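Local coordinates for extracellular solute-binding protein, family 1 (Trichodesmium erythraeum IMS101, PDB 6G7N) that binds ferric iron together with small amino acid ligands and probably delivers it to an ABC transporter for uptake, at residues A2-S7 with K28-E33; A16-F21 with I249-Y254; R101-M106 with S137-N142; L145-I150 with A304-L309. All blocks are in the same frame, centred on the assembly; numbering follows the deposited sequence.

Contact 1 (A2-S7 with K28-E33); sequences AINLYS and KVNLIE
From A2 to S7 and from K28 to E33 two strands run parallel and in step, A2 beside K28 and Y6 beside I32, their axes 4.7 Å apart at closest approach. I3 N donates to K28 O and I3 O accepts from N30 N; L5 does the same between N30 O and I32 N, and S7 N adds a bond to I32 O. With helix 15-25 between them, the strands make a beta-alpha-beta unit.

On the face that carries N4 and Y6, the side chains of N4 and N30 lie next to each other with their amide planes only 23° apart. N30 ND2 donates to N4 OD1 at 3.1 Å, the acceptor lying close to the plane of the N30 amide. N4 ND2 in turn bonds to the carbonyl of P51. An alanine in place of N30 would probably leave N4 OD1 without this donor and its amide less firmly fixed in rotation. Further along, I32 CG2 sits over the centre of the Y6 ring, 4.0 Å from the centroid, as a CH-pi contact, while I32 CG1 reaches Y6 CE1 at 3.7 Å. The Y6 hydroxyl is held by E46.

The other face is apolar along I3, L5, V29 and L31, with S7 and E33 at its far end. L5 has CG anti to its backbone N (chi1 173°), and its CD2 comes within 4.0 Å of L31 CD1; Y18 of helix 15-25 packs on both leucines. There a water donates to S7 O and E33 OE2.

Chemically the pair is two-sided: paired amides and an aromatic ring capped by I32 on one face, and on the other an aliphatic layer of I3, L5, V29 and L31 facing the connecting helix.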
loop_
_atom_site.group_PDB
_atom_site.type_symbol
_atom_site.label_atom_id
_atom_site.label_comp_id
_atom_site.label_asym_id
_atom_site.label_seq_id
_atom_site.Cartn_x
_atom_site.Cartn_y
_atom_site.Cartn_z
ATOM N N ALA A 2 26.377 9.304 -9.075
ATOM C CA ALA A 2 25.519 8.685 -8.083
ATOM C C ALA A 2 24.168 9.342 -8.049
ATOM O O ALA A 2 23.984 10.482 -8.498
ATOM C CB ALA A 2 26.168 8.758 -6.708
ATOM N N ILE A 3 23.228 8.628 -7.453
ATOM C CA ILE A 3 21.966 9.215 -7.040
ATOM C C ILE A 3 21.766 9.007 -5.538
ATOM O O ILE A 3 22.210 8.003 -4.980
ATOM C CB ILE A 3 20.773 8.653 -7.816
ATOM C CG1 ILE A 3 20.655 7.134 -7.639
ATOM C CG2 ILE A 3 20.900 9.017 -9.280
ATOM C CD1 ILE A 3 19.334 6.603 -8.109
ATOM N N ASN A 4 21.049 9.933 -4.919
ATOM C CA ASN A 4 20.693 9.844 -3.513
ATOM C C ASN A 4 19.230 9.442 -3.392
ATOM O O ASN A 4 18.334 10.229 -3.722
ATOM C CB ASN A 4 20.970 11.179 -2.837
ATOM C CG ASN A 4 22.425 11.565 -2.926
ATOM O OD1 ASN A 4 23.292 10.763 -2.608
ATOM N ND2 ASN A 4 22.694 12.784 -3.384
ATOM N N LEU A 5 19.031 8.209 -2.921
ATOM C CA LEU A 5 17.706 7.617 -2.728
ATOM C C LEU A 5 17.289 7.769 -1.277
ATOM O O LEU A 5 17.911 7.168 -0.396
ATOM C CB LEU A 5 17.786 6.146 -3.098
ATOM C CG LEU A 5 16.541 5.300 -2.820
ATOM C CD1 LEU A 5 15.275 5.814 -3.500
ATOM C CD2 LEU A 5 16.774 3.823 -3.156
ATOM N N TYR A 6 16.261 8.588 -1.038
ATOM C CA TYR A 6 15.653 8.744 0.307
ATOM C C TYR A 6 14.431 7.825 0.315
ATOM O O TYR A 6 13.468 8.051 -0.405
ATOM C CB TYR A 6 15.209 10.179 0.538
ATOM C CG TYR A 6 16.276 11.180 0.937
ATOM C CD1 TYR A 6 17.525 11.212 0.328
ATOM C CD2 TYR A 6 15.981 12.157 1.876
ATOM C CE1 TYR A 6 18.470 12.168 0.683
ATOM C CE2 TYR A 6 16.897 13.129 2.219
ATOM C CZ TYR A 6 18.146 13.139 1.631
ATOM O OH TYR A 6 19.047 14.127 1.979
ATOM N N SER A 7 14.478 6.752 1.102
ATOM C CA SER A 7 13.422 5.735 1.060
ATOM C C SER A 7 13.049 5.229 2.439
ATOM O O SER A 7 13.914 4.971 3.279
ATOM C CB SER A 7 13.855 4.543 0.217
ATOM O OG SER A 7 12.835 3.562 0.190
ATOM N N LYS A 28 26.089 4.876 -8.875
ATOM C CA LYS A 28 25.944 4.335 -7.536
ATOM C C LYS A 28 24.634 4.834 -6.935
ATOM O O LYS A 28 24.161 5.928 -7.245
ATOM C CB LYS A 28 27.114 4.771 -6.657
ATOM C CG LYS A 28 27.093 4.186 -5.264
ATOM C CD LYS A 28 28.291 4.588 -4.426
ATOM C CE LYS A 28 28.166 3.999 -3.027
ATOM N NZ LYS A 28 29.311 4.387 -2.172
ATOM N N VAL A 29 24.066 4.010 -6.065
ATOM C CA VAL A 29 22.889 4.374 -5.273
ATOM C C VAL A 29 23.309 4.598 -3.823
ATOM O O VAL A 29 23.758 3.651 -3.159
ATOM C CB VAL A 29 21.802 3.289 -5.321
ATOM C CG1 VAL A 29 20.588 3.707 -4.488
ATOM C CG2 VAL A 29 21.421 2.971 -6.772
ATOM N N ASN A 30 23.182 5.844 -3.355
ATOM C CA ASN A 30 23.416 6.185 -1.958
ATOM C C ASN A 30 22.059 6.162 -1.260
ATOM O O ASN A 30 21.182 6.940 -1.595
ATOM C CB ASN A 30 24.010 7.579 -1.839
ATOM C CG ASN A 30 25.379 7.702 -2.463
ATOM O OD1 ASN A 30 26.191 6.777 -2.406
ATOM N ND2 ASN A 30 25.644 8.864 -3.063
ATOM N N LEU A 31 21.901 5.277 -0.281
ATOM C CA LEU A 31 20.644 5.091 0.430
ATOM C C LEU A 31 20.580 5.906 1.712
ATOM O O LEU A 31 21.481 5.772 2.555
ATOM C CB LEU A 31 20.458 3.611 0.747
ATOM C CG LEU A 31 19.189 3.270 1.518
ATOM C CD1 LEU A 31 17.918 3.467 0.700
ATOM C CD2 LEU A 31 19.267 1.837 1.997
ATOM N N ILE A 32 19.529 6.715 1.854
ATOM C CA ILE A 32 19.192 7.434 3.083
ATOM C C ILE A 32 17.840 6.900 3.516
ATOM O O ILE A 32 16.893 6.964 2.774
ATOM C CB ILE A 32 19.126 8.969 2.824
ATOM C CG1 ILE A 32 20.493 9.510 2.320
ATOM C CG2 ILE A 32 18.651 9.731 4.047
ATOM C CD1 ILE A 32 21.678 9.228 3.191
ATOM N N GLU A 33 17.758 6.346 4.718
ATOM C CA GLU A 33 16.513 5.803 5.205
ATOM C C GLU A 33 15.843 6.663 6.243
ATOM O O GLU A 33 16.491 7.459 6.940
ATOM C CB GLU A 33 16.745 4.396 5.753
ATOM C CG GLU A 33 17.241 3.386 4.740
ATOM C CD GLU A 33 17.271 1.989 5.313
ATOM O OE1 GLU A 33 18.335 1.579 5.837
ATOM O OE2 GLU A 33 16.223 1.301 5.287
HETATM O O HOH W 1 13.909 2.279 4.096
#

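Contact 2 (A16-F21 with I249-Y254)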
loop_
_atom_site.group_PDB
_atom_site.type_symbol
_atom_site.label_atom_id
_atom_site.label_comp_id
_atom_site.label_asym_id
_atom_site.label_seq_id
_atom_site.Cartn_x
_atom_site.Cartn_y
_atom_site.Cartn_z
ATOM N N ALA A 16 20.354 -5.993 -4.442
ATOM C CA ALA A 16 20.509 -6.608 -5.788
ATOM C C ALA A 16 20.034 -5.685 -6.908
ATOM O O ALA A 16 20.628 -5.627 -7.971
ATOM C CB ALA A 16 19.785 -7.947 -5.869
ATOM N N LEU A 17 18.960 -4.953 -6.634
ATOM C CA LEU A 17 18.458 -4.024 -7.578
ATOM C C LEU A 17 19.447 -2.849 -7.746
ATOM O O LEU A 17 19.727 -2.458 -8.876
ATOM C CB LEU A 17 17.074 -3.641 -7.063
ATOM C CG LEU A 17 16.179 -2.853 -7.936
ATOM C CD1 LEU A 17 14.746 -3.161 -7.587
ATOM C CD2 LEU A 17 16.511 -1.394 -7.699
ATOM N N TYR A 18 19.979 -2.328 -6.636
ATOM C CA TYR A 18 20.876 -1.187 -6.751
ATOM C C TYR A 18 22.127 -1.609 -7.522
ATOM O O TYR A 18 22.596 -0.885 -8.369
ATOM C CB TYR A 18 21.266 -0.618 -5.379
ATOM C CG TYR A 18 20.109 -0.283 -4.453
ATOM C CD1 TYR A 18 18.825 0.007 -4.915
ATOM C CD2 TYR A 18 20.317 -0.300 -3.084
ATOM C CE1 TYR A 18 17.787 0.260 -4.042
ATOM C CE2 TYR A 18 19.294 -0.038 -2.194
ATOM C CZ TYR A 18 18.027 0.232 -2.673
ATOM O OH TYR A 18 16.973 0.475 -1.799
ATOM N N ASP A 19 22.655 -2.784 -7.204
ATOM C CA ASP A 19 23.869 -3.265 -7.871
ATOM C C ASP A 19 23.667 -3.504 -9.363
ATOM O O ASP A 19 24.536 -3.181 -10.155
ATOM C CB ASP A 19 24.367 -4.527 -7.169
ATOM C CG ASP A 19 24.936 -4.253 -5.750
ATOM O OD1 ASP A 19 25.078 -3.079 -5.362
ATOM O OD2 ASP A 19 25.169 -5.216 -5.034
ATOM N N SER A 20 22.519 -4.041 -9.754
ATOM C CA SER A 20 22.208 -4.210 -11.166
ATOM C C SER A 20 22.079 -2.868 -11.867
ATOM O O SER A 20 22.599 -2.682 -12.989
ATOM C CB SER A 20 20.951 -5.040 -11.315
ATOM O OG SER A 20 20.637 -5.147 -12.687
ATOM N N PHE A 21 21.382 -1.933 -11.226
ATOM C CA PHE A 21 21.289 -0.566 -11.745
ATOM C C PHE A 21 22.677 0.030 -11.981
ATOM O O PHE A 21 22.924 0.614 -13.042
ATOM C CB PHE A 21 20.459 0.283 -10.799
ATOM C CG PHE A 21 20.410 1.710 -11.167
ATOM C CD1 PHE A 21 19.623 2.121 -12.237
ATOM C CD2 PHE A 21 21.086 2.675 -10.436
ATOM C CE1 PHE A 21 19.546 3.451 -12.600
ATOM C CE2 PHE A 21 20.993 4.011 -10.774
ATOM C CZ PHE A 21 20.225 4.398 -11.867
ATOM N N ILE A 249 15.792 9.814 -13.135
ATOM C CA ILE A 249 14.861 9.276 -14.144
ATOM C C ILE A 249 15.305 7.880 -14.563
ATOM O O ILE A 249 14.477 6.965 -14.696
ATOM C CB ILE A 249 14.742 10.233 -15.340
ATOM C CG1 ILE A 249 14.100 11.571 -14.919
ATOM C CG2 ILE A 249 13.953 9.563 -16.455
ATOM C CD1 ILE A 249 14.243 12.650 -15.972
ATOM N N LYS A 250 16.620 7.693 -14.785
ATOM C CA LYS A 250 17.117 6.350 -15.149
ATOM C C LYS A 250 16.759 5.324 -14.085
ATOM O O LYS A 250 16.454 4.154 -14.424
ATOM C CB LYS A 250 18.628 6.361 -15.370
ATOM C CG LYS A 250 19.084 7.028 -16.662
ATOM C CD LYS A 250 20.597 6.903 -16.850
ATOM C CE LYS A 250 21.081 7.514 -18.170
ATOM N NZ LYS A 250 22.535 7.291 -18.409
ATOM N N PHE A 251 16.839 5.710 -12.821
ATOM C CA PHE A 251 16.500 4.780 -11.751
ATOM C C PHE A 251 15.022 4.403 -11.782
ATOM O O PHE A 251 14.705 3.193 -11.719
ATOM C CB PHE A 251 16.895 5.377 -10.401
ATOM C CG PHE A 251 16.703 4.415 -9.257
ATOM C CD1 PHE A 251 17.518 3.308 -9.122
ATOM C CD2 PHE A 251 15.698 4.599 -8.324
ATOM C CE1 PHE A 251 17.356 2.396 -8.090
ATOM C CE2 PHE A 251 15.530 3.706 -7.273
ATOM C CZ PHE A 251 16.357 2.612 -7.153
ATOM N N LEU A 252 14.135 5.382 -11.897
ATOM C CA LEU A 252 12.711 5.041 -11.986
ATOM C C LEU A 252 12.417 4.143 -13.176
ATOM O O LEU A 252 11.645 3.176 -13.075
ATOM C CB LEU A 252 11.844 6.296 -12.039
ATOM C CG LEU A 252 11.940 7.263 -10.851
ATOM C CD1 LEU A 252 10.836 8.281 -10.976
ATOM C CD2 LEU A 252 11.882 6.525 -9.496
ATOM N N GLU A 253 13.025 4.448 -14.318
ATOM C CA GLU A 253 12.801 3.617 -15.504
ATOM C C GLU A 253 13.334 2.204 -15.285
ATOM O O GLU A 253 12.703 1.227 -15.696
ATOM C CB GLU A 253 13.405 4.260 -16.726
ATOM C CG GLU A 253 12.652 5.502 -17.149
ATOM C CD GLU A 253 13.212 6.227 -18.366
ATOM O OE1 GLU A 253 14.407 6.071 -18.680
ATOM O OE2 GLU A 253 12.456 7.028 -18.971
ATOM N N TYR A 254 14.498 2.071 -14.648
ATOM C CA TYR A 254 15.022 0.751 -14.339
ATOM C C TYR A 254 14.051 -0.061 -13.482
ATOM O O TYR A 254 13.888 -1.269 -13.686
ATOM C CB TYR A 254 16.393 0.903 -13.663
ATOM C CG TYR A 254 16.841 -0.377 -13.025
ATOM C CD1 TYR A 254 17.271 -1.463 -13.775
ATOM C CD2 TYR A 254 16.730 -0.548 -11.639
ATOM C CE1 TYR A 254 17.605 -2.667 -13.149
ATOM C CE2 TYR A 254 17.044 -1.724 -11.033
ATOM C CZ TYR A 254 17.468 -2.782 -11.777
ATOM O OH TYR A 254 17.714 -3.989 -11.146
#
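F21, F251 and Y254 form an aromatic cluster where helix 15-25 meets helix 245-255, the two segments inclined at 121° with their axes 11.0 Å apart. That spacing is bridged by rings. Each of the three has CG anti to its own backbone N, F21 with chi1 175°.

F251 turns its edge to the face of F21 in a T-shaped pair, planes 84° apart and centroids 5.0 Å from each other. The atom doing the touching is F251 CD1, 3.7 Å above the F21 ring plane and over its centre. Y254 meets F21 differently: F21 CB lies over the tyrosine face, 4.1 Å from the centroid and displaced toward the rim. Y254 CB in turn comes to 3.7 Å from F21 CD1. An alanine in place of Y254 would probably open a gap under F21 CB and beside S20, whose CB lies 3.4 Å from Y254 OH.

I3 of strand 2-7 packs on both phenylalanines, V29 of strand 28-33 on F21, and A260 of helix 258-266 on Y254. F21 pushes its ring right up to the backbone of the second helix, with CE1 3.4 Å from F251 CA.

Contact 3 (R101-M106 with S137-N142). With FE (Fe (III) ion), chain E; DAL (D-alanine), chain C.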
loop_
_atom_site.group_PDB
_atom_site.type_symbol
_atom_site.label_atom_id
_atom_site.label_comp_id
_atom_site.label_asym_id
_atom_site.label_seq_id
_atom_site.Cartn_x
_atom_site.Cartn_y
_atom_site.Cartn_z
ATOM N N ARG A 101 -0.118 -3.466 -3.508
ATOM C CA ARG A 101 -0.703 -4.221 -2.396
ATOM C C ARG A 101 -2.216 -4.103 -2.487
ATOM O O ARG A 101 -2.750 -3.187 -3.068
ATOM C CB ARG A 101 -0.163 -3.747 -1.041
ATOM C CG ARG A 101 -0.391 -2.257 -0.712
ATOM C CD ARG A 101 0.738 -1.318 -1.125
ATOM N NE ARG A 101 2.031 -1.626 -0.544
ATOM C CZ ARG A 101 2.358 -1.452 0.747
ATOM N NH1 ARG A 101 3.532 -1.860 1.174
ATOM N NH2 ARG A 101 1.511 -0.906 1.612
ATOM N N ALA A 102 -2.919 -5.042 -1.871
ATOM C CA ALA A 102 -4.397 -5.000 -1.797
ATOM C C ALA A 102 -4.822 -4.999 -0.345
ATOM O O ALA A 102 -4.246 -5.710 0.475
ATOM C CB ALA A 102 -5.008 -6.208 -2.503
ATOM N N ARG A 103 -5.838 -4.188 -0.013
ATOM C CA ARG A 103 -6.382 -4.199 1.340
ATOM C C ARG A 103 -7.608 -5.107 1.312
ATOM O O ARG A 103 -8.609 -4.804 0.666
ATOM C CB ARG A 103 -6.657 -2.787 1.873
ATOM C CG ARG A 103 -6.851 -2.748 3.393
ATOM C CD ARG A 103 -6.405 -1.424 4.000
ATOM N NE ARG A 103 -6.346 -1.430 5.458
ATOM C CZ ARG A 103 -5.366 -2.014 6.161
ATOM N NH1 ARG A 103 -4.367 -2.649 5.571
ATOM N NH2 ARG A 103 -5.387 -1.956 7.495
ATOM N N VAL A 104 -7.466 -6.260 1.967
ATOM C CA VAL A 104 -8.344 -7.401 1.785
ATOM C C VAL A 104 -9.023 -7.789 3.077
ATOM O O VAL A 104 -8.638 -7.351 4.162
ATOM C CB VAL A 104 -7.570 -8.590 1.195
ATOM C CG1 VAL A 104 -6.983 -8.193 -0.158
ATOM C CG2 VAL A 104 -6.493 -9.077 2.164
ATOM N N ILE A 105 -10.026 -8.680 2.932
ATOM C CA ILE A 105 -10.674 -9.280 4.104
ATOM C C ILE A 105 -9.915 -10.554 4.452
ATOM O O ILE A 105 -9.818 -11.497 3.646
ATOM C CB ILE A 105 -12.150 -9.580 3.859
ATOM C CG1 ILE A 105 -12.940 -8.291 3.605
ATOM C CG2 ILE A 105 -12.750 -10.303 5.069
ATOM C CD1 ILE A 105 -14.327 -8.508 3.036
ATOM N N MET A 106 -9.347 -10.572 5.652
ATOM C CA MET A 106 -8.718 -11.768 6.233
ATOM C C MET A 106 -9.794 -12.480 7.039
ATOM O O MET A 106 -10.504 -11.829 7.831
ATOM C CB MET A 106 -7.571 -11.363 7.151
ATOM C CG MET A 106 -6.481 -10.539 6.467
ATOM S SD MET A 106 -5.576 -11.524 5.241
ATOM C CE MET A 106 -4.378 -10.291 4.662
ATOM N N SER A 137 -7.323 4.254 13.434
ATOM C CA SER A 137 -7.547 5.238 12.395
ATOM C C SER A 137 -6.342 6.098 12.091
ATOM O O SER A 137 -6.372 6.842 11.118
ATOM C CB SER A 137 -8.735 6.126 12.758
ATOM O OG SER A 137 -8.395 6.828 13.931
ATOM N N SER A 138 -5.274 5.977 12.873
ATOM C CA SER A 138 -4.002 6.663 12.597
ATOM C C SER A 138 -3.265 6.068 11.402
ATOM O O SER A 138 -2.328 6.707 10.896
ATOM C CB SER A 138 -3.081 6.589 13.845
ATOM O OG SER A 138 -3.691 7.177 14.966
ATOM N N ASN A 139 -3.618 4.845 11.028
ATOM C CA ASN A 139 -2.888 4.131 9.996
ATOM C C ASN A 139 -3.292 4.587 8.584
ATOM O O ASN A 139 -4.471 4.656 8.248
ATOM C CB ASN A 139 -3.154 2.646 10.172
ATOM C CG ASN A 139 -2.677 1.840 8.989
ATOM O OD1 ASN A 139 -3.480 1.386 8.167
ATOM N ND2 ASN A 139 -1.369 1.654 8.879
ATOM N N ILE A 140 -2.280 4.877 7.763
ATOM C CA ILE A 140 -2.510 5.379 6.411
ATOM C C ILE A 140 -3.271 4.390 5.526
ATOM O O ILE A 140 -4.047 4.823 4.685
ATOM C CB ILE A 140 -1.162 5.835 5.759
ATOM C CG1 ILE A 140 -1.392 6.639 4.477
ATOM C CG2 ILE A 140 -0.269 4.638 5.435
ATOM C CD1 ILE A 140 -1.981 8.004 4.677
ATOM N N TYR A 141 -3.061 3.079 5.706
ATOM C CA TYR A 141 -3.767 2.122 4.866
ATOM C C TYR A 141 -5.282 2.251 5.041
ATOM O O TYR A 141 -6.057 2.194 4.082
ATOM C CB TYR A 141 -3.357 0.685 5.135
ATOM C CG TYR A 141 -1.872 0.407 5.262
ATOM C CD1 TYR A 141 -0.939 1.053 4.440
ATOM C CD2 TYR A 141 -1.396 -0.527 6.159
ATOM C CE1 TYR A 141 0.412 0.788 4.554
ATOM C CE2 TYR A 141 -0.033 -0.823 6.271
ATOM C CZ TYR A 141 0.872 -0.182 5.456
ATOM O OH TYR A 141 2.204 -0.436 5.579
ATOM N N ASN A 142 -5.694 2.380 6.306
ATOM C CA ASN A 142 -7.098 2.555 6.627
ATOM C C ASN A 142 -7.620 3.905 6.132
ATOM O O ASN A 142 -8.744 3.987 5.630
ATOM C CB ASN A 142 -7.299 2.488 8.143
ATOM C CG ASN A 142 -7.253 1.086 8.689
ATOM O OD1 ASN A 142 -7.433 0.100 7.956
ATOM N ND2 ASN A 142 -7.073 0.974 10.023
HETATM FE FE FE E . 3.072 -2.171 5.362
HETATM N N DAL C . 4.819 -1.333 6.453
HETATM C CA DAL C . 6.048 -1.631 5.644
HETATM C CB DAL C . 7.079 -0.526 5.816
HETATM C C DAL C . 5.756 -1.890 4.203
HETATM O O DAL C . 4.550 -1.971 3.891
HETATM O OXT DAL C . 6.730 -2.010 3.411
#
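R103 and N142 make the tight part of this contact, between strand 96-108 and the start of helix 140-167. The arginine chain is extended from CG to NE and grips the asparagine side-on: NE reaches N142 OD1 at 3.1 Å and NH2 reaches the same oxygen at 2.9 Å. Both donors come from one face of the amide, while the oxygen stays near the guanidinium plane. Y141 CB covers a face of that guanidinium, 3.5 Å from NH1, and D177 forms a salt bridge with NH1. The helix start is held too, since N139 is its N-cap and accepts from N142 N through OD1. On the outer side N139, partly exposed, keeps OD1 over a face of the R103 guanidinium, 3.9 Å from NH2.

Toward the ligand the fit is looser. R101 has CG between its backbone N and carbonyl carbon (chi1 58°), its chain bends twice further out, and its NH2 only brushes Y141 CE1 at 3.6 Å. R101 NH1 instead donates to the D-alanine O at 2.9 Å and pairs with E270.

Y141 OH binds the iron at 1.9 Å, alongside Y197, Y198 and the N and O of D-alanine. Tyrosine oxygens are hard donors suited to iron(III), and R101 would probably help to offset the negative charge of the ligand carboxylate. R103, pressed on Y141 CB and bonded to N142, probably serves as a second-shell residue behind the metal-binding tyrosine.

Contact 4 (L145-I150 with A304-L309)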
loop_
_atom_site.group_PDB
_atom_site.type_symbol
_atom_site.label_atom_id
_atom_site.label_comp_id
_atom_site.label_asym_id
_atom_site.label_seq_id
_atom_site.Cartn_x
_atom_site.Cartn_y
_atom_site.Cartn_z
ATOM N N LEU A 145 -8.226 3.517 2.431
ATOM C CA LEU A 145 -9.431 2.747 2.131
ATOM C C LEU A 145 -10.697 3.574 2.395
ATOM O O LEU A 145 -11.616 3.590 1.574
ATOM C CB LEU A 145 -9.436 1.449 2.930
ATOM C CG LEU A 145 -10.693 0.611 2.759
ATOM C CD1 LEU A 145 -10.881 0.064 1.350
ATOM C CD2 LEU A 145 -10.629 -0.570 3.718
ATOM N N ILE A 146 -10.742 4.254 3.530
ATOM C CA ILE A 146 -11.895 5.103 3.815
ATOM C C ILE A 146 -12.033 6.237 2.803
ATOM O O ILE A 146 -13.154 6.559 2.390
ATOM C CB ILE A 146 -11.895 5.536 5.291
ATOM C CG1 ILE A 146 -12.407 4.419 6.214
ATOM C CG2 ILE A 146 -12.834 6.725 5.519
ATOM C CD1 ILE A 146 -12.120 2.978 5.961
ATOM N N ALA A 147 -10.913 6.846 2.413
ATOM C CA ALA A 147 -10.955 7.843 1.358
ATOM C C ALA A 147 -11.611 7.298 0.089
ATOM O O ALA A 147 -12.426 7.980 -0.546
ATOM C CB ALA A 147 -9.555 8.370 1.073
ATOM N N SER A 148 -11.256 6.059 -0.281
ATOM C CA SER A 148 -11.878 5.456 -1.469
ATOM C C SER A 148 -13.400 5.326 -1.323
ATOM O O SER A 148 -14.153 5.516 -2.285
ATOM C CB SER A 148 -11.213 4.122 -1.823
ATOM O OG SER A 148 -11.688 3.035 -1.074
ATOM N N LEU A 149 -13.845 4.986 -0.111
ATOM C CA LEU A 149 -15.280 4.835 0.153
ATOM C C LEU A 149 -16.005 6.183 0.141
ATOM O O LEU A 149 -17.145 6.276 -0.326
ATOM C CB LEU A 149 -15.512 4.078 1.460
ATOM C CG LEU A 149 -15.024 2.626 1.447
ATOM C CD1 LEU A 149 -15.057 2.045 2.845
ATOM C CD2 LEU A 149 -15.841 1.787 0.492
ATOM N N ILE A 150 -15.348 7.247 0.617
ATOM C CA ILE A 150 -15.923 8.578 0.523
ATOM C C ILE A 150 -16.012 9.030 -0.936
ATOM O O ILE A 150 -17.015 9.615 -1.351
ATOM C CB ILE A 150 -15.105 9.593 1.354
ATOM C CG1 ILE A 150 -15.188 9.261 2.851
ATOM C CG2 ILE A 150 -15.594 11.019 1.092
ATOM C CD1 ILE A 150 -14.166 9.994 3.673
ATOM N N ALA A 304 -7.819 13.929 4.241
ATOM C CA ALA A 304 -8.338 14.760 5.339
ATOM C C ALA A 304 -9.793 14.427 5.645
ATOM O O ALA A 304 -10.197 14.378 6.823
ATOM C CB ALA A 304 -8.192 16.240 5.010
ATOM N N ASP A 305 -10.589 14.163 4.615
ATOM C CA ASP A 305 -11.991 13.784 4.807
ATOM C C ASP A 305 -12.103 12.438 5.518
ATOM O O ASP A 305 -12.972 12.245 6.363
ATOM C CB ASP A 305 -12.741 13.745 3.462
ATOM C CG ASP A 305 -13.124 15.150 2.903
ATOM O OD1 ASP A 305 -12.885 16.170 3.553
ATOM O OD2 ASP A 305 -13.731 15.214 1.809
ATOM N N ALA A 306 -11.217 11.506 5.196
ATOM C CA ALA A 306 -11.174 10.228 5.877
ATOM C C ALA A 306 -10.896 10.367 7.364
ATOM O O ALA A 306 -11.569 9.775 8.211
ATOM C CB ALA A 306 -10.174 9.280 5.216
ATOM N N ILE A 307 -9.901 11.187 7.709
ATOM C CA ILE A 307 -9.568 11.458 9.104
ATOM C C ILE A 307 -10.793 12.045 9.829
ATOM O O ILE A 307 -11.114 11.635 10.946
ATOM C CB ILE A 307 -8.323 12.354 9.192
ATOM C CG1 ILE A 307 -7.085 11.578 8.719
ATOM C CG2 ILE A 307 -8.145 12.910 10.593
ATOM C CD1 ILE A 307 -5.831 12.418 8.564
ATOM N N LYS A 308 -11.421 13.037 9.219
ATOM C CA LYS A 308 -12.618 13.659 9.798
ATOM C C LYS A 308 -13.731 12.641 10.041
ATOM O O LYS A 308 -14.319 12.600 11.114
ATOM C CB LYS A 308 -13.117 14.811 8.910
ATOM C CG LYS A 308 -14.389 15.485 9.408
ATOM C CD LYS A 308 -14.888 16.490 8.389
ATOM C CE LYS A 308 -16.380 16.730 8.527
ATOM N NZ LYS A 308 -16.764 17.964 7.792
ATOM N N LEU A 309 -14.006 11.809 9.039
ATOM C CA LEU A 309 -15.058 10.813 9.167
ATOM C C LEU A 309 -14.751 9.821 10.282
ATOM O O LEU A 309 -15.618 9.488 11.103
ATOM C CB LEU A 309 -15.266 10.090 7.819
ATOM C CG LEU A 309 -16.263 8.952 7.815
ATOM C CD1 LEU A 309 -16.533 8.529 6.389
ATOM C CD2 LEU A 309 -15.674 7.731 8.456
#
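A306 presents its methyl group squarely to helix 140-167, and I146, A147 and I150 gather round it. I146 CG2, anti to its own backbone N, approaches A306 CB to 3.7 Å. A147 comes in from its backbone, with its N 3.8 Å from A306 CB, while the two alanine methyls stand further apart. I150 arrives from the next turn. Its CG1 is anti to the carbonyl carbon (chi1 -65°) and the chain then runs out extended, which carries CD1 over the backbone of the other helix to 3.6 Å from A306 N. I150 CD1 also lies 4.0 Å from D305 CB.

Segments 145-150 and 304-309 cross almost perpendicularly, at 97°, their axes 8.4 Å apart at closest approach, with helix 303-312 near the C-terminus laid across the early part of helix 140-167. Alanine on both sides permits that closeness: the CA atoms of A147 and A306 are 5.1 Å apart. The packing belongs to the part of this solute-binding protein whose long helix also carries Y141, an iron-binding residue, near its start.

One turn beyond A306, L309 and I150 slide past each other in opposite directions. L309 CG is anti to its backbone N, and CD1 reaches I150 CG1 at 3.9 Å. L309 CD1 also touches I146 CG2, more distantly. A158 and A162, later in helix 140-167, pack on L309 as well, and M155 packs on I150. Within the first helix, S148 OG donates to L145 O at 2.7 Å, an oxygen that also takes the helical bond from L149 N.

Overall arrangement
Contacts 1 and 2 sit together, centres 11 Å apart, because helix 15-25 belongs to both: it connects the strands of contact 1 and packs on helix 245-255 in contact 2, with I3 CD1 reaching F251 CB. Contacts 3 and 4 form a second pair, 12 Å apart, sharing helix 140-167. The pairs lie far from each other, contact 2 about 35 Å from contact 4 between centres, on opposite sides of the chain's centre. Strands 2-7 and 96-108 nevertheless join one mixed sheet. Chain order alternates, since helix 245-255 returns to the first region before helix 303-312 completes the second. This agrees with a two-lobed solute-binding fold, with the iron site near the middle.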